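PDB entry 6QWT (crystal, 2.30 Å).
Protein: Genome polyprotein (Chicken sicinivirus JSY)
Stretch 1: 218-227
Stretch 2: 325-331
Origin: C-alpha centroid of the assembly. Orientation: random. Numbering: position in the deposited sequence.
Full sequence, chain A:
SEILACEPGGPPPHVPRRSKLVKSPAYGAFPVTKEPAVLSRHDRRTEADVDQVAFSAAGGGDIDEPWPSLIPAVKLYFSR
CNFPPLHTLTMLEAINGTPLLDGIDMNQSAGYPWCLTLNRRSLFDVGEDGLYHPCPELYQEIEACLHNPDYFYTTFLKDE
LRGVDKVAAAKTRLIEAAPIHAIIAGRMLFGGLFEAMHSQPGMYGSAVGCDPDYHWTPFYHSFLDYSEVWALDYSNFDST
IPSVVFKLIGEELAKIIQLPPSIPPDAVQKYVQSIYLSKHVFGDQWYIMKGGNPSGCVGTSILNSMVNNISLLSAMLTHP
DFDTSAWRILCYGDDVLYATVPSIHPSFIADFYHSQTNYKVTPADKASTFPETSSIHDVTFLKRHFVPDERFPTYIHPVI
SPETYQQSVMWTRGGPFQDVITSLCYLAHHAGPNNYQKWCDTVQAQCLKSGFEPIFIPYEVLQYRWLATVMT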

# COMPACT_ATOMS: atom_id res chain seq x y z
N PRO A 218 3.51 -19.06 -6.10
CA PRO A 218 2.07 -19.31 -6.26
C PRO A 218 1.34 -18.20 -7.00
O PRO A 218 0.35 -18.49 -7.69
N PHE A 219 1.79 -16.94 -6.89
CA PHE A 219 1.21 -15.87 -7.71
C PHE A 219 1.36 -16.20 -9.20
O PHE A 219 0.40 -16.08 -9.97
N TYR A 220 2.56 -16.62 -9.60
CA TYR A 220 2.83 -16.95 -11.00
C TYR A 220 1.95 -18.09 -11.48
O TYR A 220 1.30 -17.99 -12.53
N HIS A 221 1.91 -19.19 -10.73
CA HIS A 221 1.17 -20.36 -11.18
C HIS A 221 -0.34 -20.15 -11.11
O HIS A 221 -1.09 -20.89 -11.77
N SER A 222 -0.81 -19.17 -10.33
CA SER A 222 -2.25 -18.92 -10.27
C SER A 222 -2.76 -18.32 -11.58
O SER A 222 -3.94 -18.48 -11.90
N PHE A 223 -1.90 -17.64 -12.33
CA PHE A 223 -2.26 -17.07 -13.62
C PHE A 223 -1.92 -17.99 -14.79
O PHE A 223 -1.63 -17.50 -15.89
N LEU A 224 -1.96 -19.31 -14.59
CA LEU A 224 -1.53 -20.22 -15.64
C LEU A 224 -2.65 -20.68 -16.56
O LEU A 224 -2.38 -21.00 -17.72
N ASP A 225 -3.91 -20.66 -16.10
CA ASP A 225 -5.01 -20.96 -17.02
C ASP A 225 -5.21 -19.87 -18.08
O ASP A 225 -6.08 -20.03 -18.94
N TYR A 226 -4.44 -18.79 -18.04
CA TYR A 226 -4.68 -17.62 -18.87
C TYR A 226 -3.49 -17.40 -19.80
O TYR A 226 -2.34 -17.41 -19.36
N SER A 227 -3.78 -17.21 -21.09
CA SER A 227 -2.73 -16.90 -22.05
C SER A 227 -2.28 -15.45 -21.94
O SER A 227 -1.14 -15.12 -22.28
N SER A 325 -17.05 -16.64 -14.42
CA SER A 325 -16.36 -17.70 -13.71
C SER A 325 -14.91 -17.88 -14.12
O SER A 325 -14.20 -18.65 -13.46
N ALA A 326 -14.44 -17.23 -15.18
CA ALA A 326 -13.08 -17.43 -15.70
C ALA A 326 -12.32 -16.11 -15.61
O ALA A 326 -12.12 -15.43 -16.61
N TRP A 327 -11.89 -15.78 -14.39
CA TRP A 327 -11.13 -14.55 -14.17
C TRP A 327 -10.37 -14.67 -12.86
O TRP A 327 -10.75 -15.43 -11.97
N ARG A 328 -9.28 -13.90 -12.75
CA ARG A 328 -8.53 -13.81 -11.51
C ARG A 328 -7.95 -12.41 -11.40
O ARG A 328 -7.42 -11.86 -12.37
N ILE A 329 -8.05 -11.83 -10.20
CA ILE A 329 -7.52 -10.51 -9.91
C ILE A 329 -6.56 -10.62 -8.73
O ILE A 329 -6.78 -11.41 -7.81
N LEU A 330 -5.46 -9.86 -8.78
CA LEU A 330 -4.52 -9.77 -7.67
C LEU A 330 -4.13 -8.31 -7.50
O LEU A 330 -3.59 -7.70 -8.43
N CYS A 331 -4.39 -7.77 -6.32
CA CYS A 331 -4.27 -6.35 -6.05
C CYS A 331 -3.39 -6.11 -4.83
O CYS A 331 -3.44 -6.87 -3.85

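Three residues account for most of this contact: Arg328 and Leu330, on alternate positions of the strand, and Tyr226 in the loop after the helix. The strand geometry sets the pattern. CA-to-CB points toward the first stretch at Arg328 and Leu330, and away from it at Trp327 and Ile329.

Arg328 has the largest area covered by the other stretch, 98 Å². With chi1 and chi2 both t, its chain extends toward the first stretch as far as CD, and the m chi3 then turns NE aside. CD lies 4.0 Å from the centroid of the Phe223 ring and only 9° off the ring normal, a CH-pi contact over the face. The same CD is 3.3 Å from Ser222 OG, and Ser222 CB sits over one face of the guanidinium. Ser222 (chi1 p) directs its hydroxyl back into its own turn, where OG donates to Phe219 O at 2.9 Å.

Leu330 (chi1 t, chi2 p) meets two aromatic rings differently. Its CD2 stands 3.7 Å from the centroid of the Phe219 ring, 14° off the normal, which places the methyl over the face. Its CB instead lies near the plane of the Phe223 ring, at the edge, 4.1 Å from Phe223 CZ. Both phenylalanines are m at chi1, and although their CA-to-CB bonds point sideways, their ring ends come nearer to the strand.

The CA-to-CB bond of Tyr226 (chi1 m) points toward the second stretch, and its OH comes to 3.2 Å from Trp327 C and 3.7 Å from Arg328 CB. Proximity to the backbone does not amount to bonding: Tyr226 OH is 3.3 Å from Trp327 O, but the angle is poor. A water forms a polar link: it is hydrogen-bonded to Tyr226 OH at 2.9 Å and accepts a weak hydrogen bond from Arg328 NE at 3.3 Å. With no clear direct hydrogen bond across the stretches, the 403 Å² buried between them reflects side-chain packing, and the water adds a bridge.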

# COMPACT_ATOMS: atom_id res chain seq x y z
CB PRO A 218 1.58 -19.45 -4.81
CG PRO A 218 2.57 -18.70 -4.00
CD PRO A 218 3.88 -18.93 -4.68
CB PHE A 219 1.90 -14.54 -7.41
CG PHE A 219 1.52 -13.93 -6.08
CD1 PHE A 219 2.08 -12.73 -5.67
CD2 PHE A 219 0.61 -14.56 -5.24
CE1 PHE A 219 1.74 -12.16 -4.45
CE2 PHE A 219 0.27 -13.99 -4.02
CZ PHE A 219 0.84 -12.79 -3.62
CB TYR A 220 4.31 -17.30 -11.13
CG TYR A 220 4.79 -17.69 -12.51
CD1 TYR A 220 5.23 -16.73 -13.41
CD2 TYR A 220 4.83 -19.03 -12.90
CE1 TYR A 220 5.68 -17.08 -14.67
CE2 TYR A 220 5.29 -19.39 -14.16
CZ TYR A 220 5.71 -18.41 -15.04
OH TYR A 220 6.16 -18.76 -16.29
CB HIS A 221 1.58 -21.58 -10.35
CG HIS A 221 2.99 -22.01 -10.58
ND1 HIS A 221 3.43 -22.51 -11.79
CD2 HIS A 221 4.07 -22.01 -9.76
CE1 HIS A 221 4.72 -22.80 -11.71
NE2 HIS A 221 5.13 -22.51 -10.49
CB SER A 222 -2.57 -17.99 -9.10
OG SER A 222 -2.36 -16.63 -9.45
CB PHE A 223 -1.58 -15.71 -13.80
CG PHE A 223 -2.23 -14.60 -13.03
CD1 PHE A 223 -1.67 -14.15 -11.84
CD2 PHE A 223 -3.39 -14.01 -13.49
CE1 PHE A 223 -2.26 -13.13 -11.13
CE2 PHE A 223 -3.99 -12.98 -12.78
CZ PHE A 223 -3.42 -12.54 -11.59
CB LEU A 224 -0.82 -21.43 -15.02
CG LEU A 224 0.71 -21.33 -14.99
CD1 LEU A 224 1.33 -22.51 -14.25
CD2 LEU A 224 1.27 -21.25 -16.42
CB ASP A 225 -6.31 -21.15 -16.25
CG ASP A 225 -6.41 -22.52 -15.60
OD1 ASP A 225 -5.56 -23.38 -15.90
OD2 ASP A 225 -7.32 -22.73 -14.77
CB TYR A 226 -4.91 -16.38 -18.01
CG TYR A 226 -5.95 -16.59 -16.92
CD1 TYR A 226 -5.60 -17.14 -15.70
CD2 TYR A 226 -7.28 -16.24 -17.13
CE1 TYR A 226 -6.55 -17.34 -14.71
CE2 TYR A 226 -8.23 -16.44 -16.15
CZ TYR A 226 -7.86 -16.99 -14.95
OH TYR A 226 -8.81 -17.19 -13.97
CB SER A 227 -3.21 -17.18 -23.47
OG SER A 227 -4.32 -16.37 -23.80
CB SER A 325 -17.10 -19.04 -13.91
OG SER A 325 -18.32 -19.05 -13.20
CB ALA A 326 -13.12 -17.97 -17.13
CB TRP A 327 -12.06 -13.33 -14.15
CG TRP A 327 -13.15 -13.42 -13.13
CD1 TRP A 327 -14.40 -13.93 -13.31
CD2 TRP A 327 -13.08 -12.99 -11.76
NE1 TRP A 327 -15.12 -13.85 -12.14
CE2 TRP A 327 -14.33 -13.27 -11.17
CE3 TRP A 327 -12.09 -12.40 -10.98
CZ2 TRP A 327 -14.61 -12.98 -9.84
CZ3 TRP A 327 -12.37 -12.11 -9.65
CH2 TRP A 327 -13.62 -12.40 -9.10
CB ARG A 328 -7.40 -14.85 -11.45
CG ARG A 328 -6.42 -14.62 -10.30
CD ARG A 328 -5.44 -15.77 -10.17
NE ARG A 328 -6.10 -17.01 -9.80
CZ ARG A 328 -6.46 -17.33 -8.56
NH1 ARG A 328 -6.21 -16.49 -7.56
NH2 ARG A 328 -7.06 -18.49 -8.31
CB ILE A 329 -8.65 -9.50 -9.61
CG1 ILE A 329 -9.50 -9.26 -10.86
CG2 ILE A 329 -8.09 -8.18 -9.10
CD1 ILE A 329 -10.74 -8.41 -10.62
CB LEU A 330 -3.28 -10.64 -7.91
CG LEU A 330 -2.33 -10.79 -6.71
CD1 LEU A 330 -2.99 -11.58 -5.58
CD2 LEU A 330 -1.05 -11.47 -7.16
CB CYS A 331 -5.65 -5.71 -5.83
SG CYS A 331 -6.67 -5.55 -7.31
O HOH W 1 -8.45 -18.64 -11.54